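Local coordinates for 4-alpha-glucanotransferase (Aquifex aeolicus, PDB 1TZ7), which belongs to the amylomaltase family of 4-alpha-glucanotransferases and is built on a (beta/alpha)8 barrel with added helical regions, at residues E142-E147 and V201-F206. Residues are numbered along the deposited sequence; the frame is centred on the assembly and turned at random.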
ATOM      1  N   GLU A 142     -27.222  -2.954  -4.728  1.00 43.65           N
ATOM      2  CA  GLU A 142     -27.716  -3.705  -3.566  1.00 45.32           C
ATOM      3  C   GLU A 142     -26.979  -5.042  -3.413  1.00 38.59           C
ATOM      4  O   GLU A 142     -26.711  -5.485  -2.298  1.00 33.19           O
ATOM      5  CB  GLU A 142     -29.229  -3.948  -3.686  1.00 50.61           C
ATOM      6  CG  GLU A 142     -29.997  -3.730  -2.389  1.00 61.98           C
ATOM      7  CD  GLU A 142     -29.959  -2.284  -1.920  1.00 60.19           C
ATOM      8  OE1 GLU A 142     -29.471  -2.034  -0.797  1.00 47.70           O
ATOM      9  OE2 GLU A 142     -30.418  -1.399  -2.675  1.00 63.67           O
ATOM     10  N   ASP A 143     -26.656  -5.673  -4.539  1.00 38.24           N
ATOM     11  CA  ASP A 143     -25.862  -6.907  -4.532  1.00 45.40           C
ATOM     12  C   ASP A 143     -24.437  -6.625  -4.066  1.00 44.30           C
ATOM     13  O   ASP A 143     -23.839  -7.423  -3.347  1.00 38.10           O
ATOM     14  CB  ASP A 143     -25.835  -7.536  -5.931  1.00 48.40           C
ATOM     15  CG  ASP A 143     -27.181  -8.126  -6.336  1.00 59.72           C
ATOM     16  OD1 ASP A 143     -28.221  -7.645  -5.836  1.00 63.91           O
ATOM     17  OD2 ASP A 143     -27.292  -9.070  -7.146  1.00 72.32           O
ATOM     18  N   PHE A 144     -23.901  -5.482  -4.487  1.00 39.69           N
ATOM     19  CA  PHE A 144     -22.567  -5.058  -4.080  1.00 32.42           C
ATOM     20  C   PHE A 144     -22.513  -4.834  -2.572  1.00 27.79           C
ATOM     21  O   PHE A 144     -21.567  -5.245  -1.911  1.00 28.84           O
ATOM     22  CB  PHE A 144     -22.176  -3.773  -4.820  1.00 32.90           C
ATOM     23  CG  PHE A 144     -20.774  -3.317  -4.544  1.00 28.76           C
ATOM     24  CD1 PHE A 144     -19.688  -3.969  -5.117  1.00 33.61           C
ATOM     25  CD2 PHE A 144     -20.535  -2.227  -3.712  1.00 30.61           C
ATOM     26  CE1 PHE A 144     -18.393  -3.545  -4.864  1.00 39.41           C
ATOM     27  CE2 PHE A 144     -19.239  -1.801  -3.457  1.00 27.23           C
ATOM     28  CZ  PHE A 144     -18.171  -2.460  -4.032  1.00 32.18           C
ATOM     29  N   LEU A 145     -23.545  -4.190  -2.038  1.00 26.00           N
ATOM     30  CA  LEU A 145     -23.612  -3.881  -0.606  1.00 37.24           C
ATOM     31  C   LEU A 145     -23.632  -5.151   0.240  1.00 37.14           C
ATOM     32  O   LEU A 145     -23.019  -5.202   1.306  1.00 30.44           O
ATOM     33  CB  LEU A 145     -24.861  -3.042  -0.297  1.00 36.78           C
ATOM     34  CG  LEU A 145     -24.624  -1.548  -0.076  1.00 47.63           C
ATOM     35  CD1 LEU A 145     -25.946  -0.797  -0.100  1.00 54.93           C
ATOM     36  CD2 LEU A 145     -23.890  -1.303   1.236  1.00 45.15           C
ATOM     37  N   LYS A 146     -24.346  -6.169  -0.238  1.00 36.73           N
ATOM     38  CA  LYS A 146     -24.426  -7.447   0.463  1.00 41.51           C
ATOM     39  C   LYS A 146     -23.058  -8.118   0.509  1.00 36.97           C
ATOM     40  O   LYS A 146     -22.631  -8.592   1.552  1.00 39.38           O
ATOM     41  CB  LYS A 146     -25.443  -8.374  -0.222  1.00 38.37           C
ATOM     42  CG  LYS A 146     -26.894  -7.920  -0.078  1.00 51.30           C
ATOM     43  CD  LYS A 146     -27.475  -8.295   1.292  1.00 71.77           C
ATOM     44  CE  LYS A 146     -28.811  -9.026   1.156  1.00 70.62           C
ATOM     45  NZ  LYS A 146     -29.837  -8.197   0.462  1.00 66.83           N
ATOM     46  N   GLU A 147     -22.375  -8.146  -0.635  1.00 32.31           N
ATOM     47  CA  GLU A 147     -21.032  -8.736  -0.723  1.00 32.90           C
ATOM     48  C   GLU A 147     -20.071  -8.089   0.278  1.00 34.26           C
ATOM     49  O   GLU A 147     -19.256  -8.776   0.893  1.00 27.47           O
ATOM     50  CB  GLU A 147     -20.476  -8.599  -2.153  1.00 33.54           C
ATOM     51  CG  GLU A 147     -19.235  -9.454  -2.424  1.00 48.36           C
ATOM     52  CD  GLU A 147     -18.578  -9.141  -3.764  1.00 59.77           C
ATOM     53  OE1 GLU A 147     -19.219  -8.475  -4.607  1.00 64.60           O
ATOM     54  OE2 GLU A 147     -17.419  -9.562  -3.972  1.00 51.19           O
ATOM     55  N   VAL A 201     -19.692   5.086  -5.323  1.00 25.06           N
ATOM     56  CA  VAL A 201     -18.283   5.389  -5.581  1.00 23.53           C
ATOM     57  C   VAL A 201     -17.414   4.142  -5.352  1.00 24.85           C
ATOM     58  O   VAL A 201     -16.526   3.841  -6.145  1.00 17.85           O
ATOM     59  CB  VAL A 201     -17.774   6.559  -4.677  1.00 23.81           C
ATOM     60  CG1 VAL A 201     -16.254   6.668  -4.733  1.00 27.26           C
ATOM     61  CG2 VAL A 201     -18.413   7.870  -5.100  1.00 25.64           C
ATOM     62  N   GLN A 202     -17.688   3.425  -4.268  1.00 22.53           N
ATOM     63  CA  GLN A 202     -16.971   2.189  -3.965  1.00 26.08           C
ATOM     64  C   GLN A 202     -17.287   1.099  -4.990  1.00 21.89           C
ATOM     65  O   GLN A 202     -16.414   0.340  -5.385  1.00 24.01           O
ATOM     66  CB  GLN A 202     -17.323   1.704  -2.560  1.00 23.87           C
ATOM     67  CG  GLN A 202     -16.752   2.570  -1.454  1.00 26.66           C
ATOM     68  CD  GLN A 202     -15.268   2.779  -1.598  1.00 26.63           C
ATOM     69  OE1 GLN A 202     -14.506   1.824  -1.598  1.00 25.02           O
ATOM     70  NE2 GLN A 202     -14.852   4.030  -1.734  1.00 23.60           N
ATOM     71  N   PHE A 203     -18.543   1.035  -5.409  1.00 20.96           N
ATOM     72  CA  PHE A 203     -18.970   0.117  -6.467  1.00 21.66           C
ATOM     73  C   PHE A 203     -18.130   0.331  -7.736  1.00 27.06           C
ATOM     74  O   PHE A 203     -17.558  -0.615  -8.283  1.00 25.33           O
ATOM     75  CB  PHE A 203     -20.457   0.336  -6.771  1.00 22.10           C
ATOM     76  CG  PHE A 203     -20.962  -0.429  -7.971  1.00 31.43           C
ATOM     77  CD1 PHE A 203     -21.224   0.226  -9.172  1.00 36.68           C
ATOM     78  CD2 PHE A 203     -21.193  -1.795  -7.896  1.00 39.30           C
ATOM     79  CE1 PHE A 203     -21.700  -0.476 -10.278  1.00 34.20           C
ATOM     80  CE2 PHE A 203     -21.670  -2.500  -9.007  1.00 37.05           C
ATOM     81  CZ  PHE A 203     -21.920  -1.836 -10.191  1.00 34.13           C
ATOM     82  N   VAL A 204     -18.052   1.579  -8.185  1.00 24.81           N
ATOM     83  CA  VAL A 204     -17.306   1.912  -9.392  1.00 22.74           C
ATOM     84  C   VAL A 204     -15.845   1.498  -9.260  1.00 22.89           C
ATOM     85  O   VAL A 204     -15.262   0.967 -10.200  1.00 22.17           O
ATOM     86  CB  VAL A 204     -17.378   3.430  -9.709  1.00 29.29           C
ATOM     87  CG1 VAL A 204     -16.420   3.790 -10.851  1.00 29.02           C
ATOM     88  CG2 VAL A 204     -18.806   3.833 -10.064  1.00 31.07           C
ATOM     89  N   PHE A 205     -15.257   1.741  -8.088  1.00 25.94           N
ATOM     90  CA  PHE A 205     -13.844   1.442  -7.872  1.00 26.64           C
ATOM     91  C   PHE A 205     -13.585  -0.059  -7.933  1.00 30.08           C
ATOM     92  O   PHE A 205     -12.670  -0.510  -8.616  1.00 25.30           O
ATOM     93  CB  PHE A 205     -13.365   1.985  -6.521  1.00 22.04           C
ATOM     94  CG  PHE A 205     -11.943   1.605  -6.192  1.00 21.38           C
ATOM     95  CD1 PHE A 205     -10.895   2.474  -6.473  1.00 19.75           C
ATOM     96  CD2 PHE A 205     -11.653   0.369  -5.621  1.00 24.42           C
ATOM     97  CE1 PHE A 205      -9.584   2.123  -6.183  1.00 30.74           C
ATOM     98  CE2 PHE A 205     -10.346   0.016  -5.329  1.00 25.99           C
ATOM     99  CZ  PHE A 205      -9.309   0.897  -5.610  1.00 31.94           C
ATOM    100  N   PHE A 206     -14.394  -0.822  -7.204  1.00 25.66           N
ATOM    101  CA  PHE A 206     -14.145  -2.240  -7.012  1.00 26.08           C
ATOM    102  C   PHE A 206     -14.455  -3.034  -8.283  1.00 21.92           C
ATOM    103  O   PHE A 206     -13.840  -4.063  -8.542  1.00 24.57           O
ATOM    104  CB  PHE A 206     -14.972  -2.775  -5.832  1.00 25.92           C
ATOM    105  CG  PHE A 206     -14.274  -2.651  -4.496  1.00 34.00           C
ATOM    106  CD1 PHE A 206     -14.294  -1.447  -3.791  1.00 25.36           C
ATOM    107  CD2 PHE A 206     -13.596  -3.731  -3.949  1.00 31.85           C
ATOM    108  CE1 PHE A 206     -13.649  -1.332  -2.563  1.00 29.35           C
ATOM    109  CE2 PHE A 206     -12.953  -3.617  -2.722  1.00 48.08           C
ATOM    110  CZ  PHE A 206     -12.980  -2.414  -2.032  1.00 32.11           C
TER
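One face of the Phe144 ring rests on the backbone of Phe203, whose CA lies over that face, 3.7 Å from the ring centroid, in a CH-pi contact. The edge of the Phe203 ring points at this same face in a T-shaped pair, with planes at 85° and Phe203 CD2 3.7 Å from Phe144 CG. At the rim of Phe144 lies Phe206: its CB is 3.6 Å from Phe144 CE1, and Phe144 in turn directs an edge toward the Phe206 face in an offset edge-to-face pair with centroids 5.9 Å apart.

Phe144 reaches this position because its CG is anti to the backbone N (chi1 -176°), which carries the ring across the gap; the axes of segments 142-147 and 201-206 approach to 10.4 Å, at 81°. Its far end, CZ, lies 3.6 Å from Gln202 O, a carbonyl already engaged by Phe206 N within the helix. The amide of Gln202 leads away from the contact and bonds to Gly86 N through OE1, while His148 meets the rings of both Phe144 and Phe206.

Between 142-147 and 201-206 the contact is thus carried by one ring within an aromatic cluster; earlier on helix 192-218, Phe195 and Tyr196 meet Leu145, and Tyr196 OH bonds to Glu142. With no hydrogen bond between the two segments, their association here rests on dispersion and the weak electrostatics of C-H groups meeting aromatic faces.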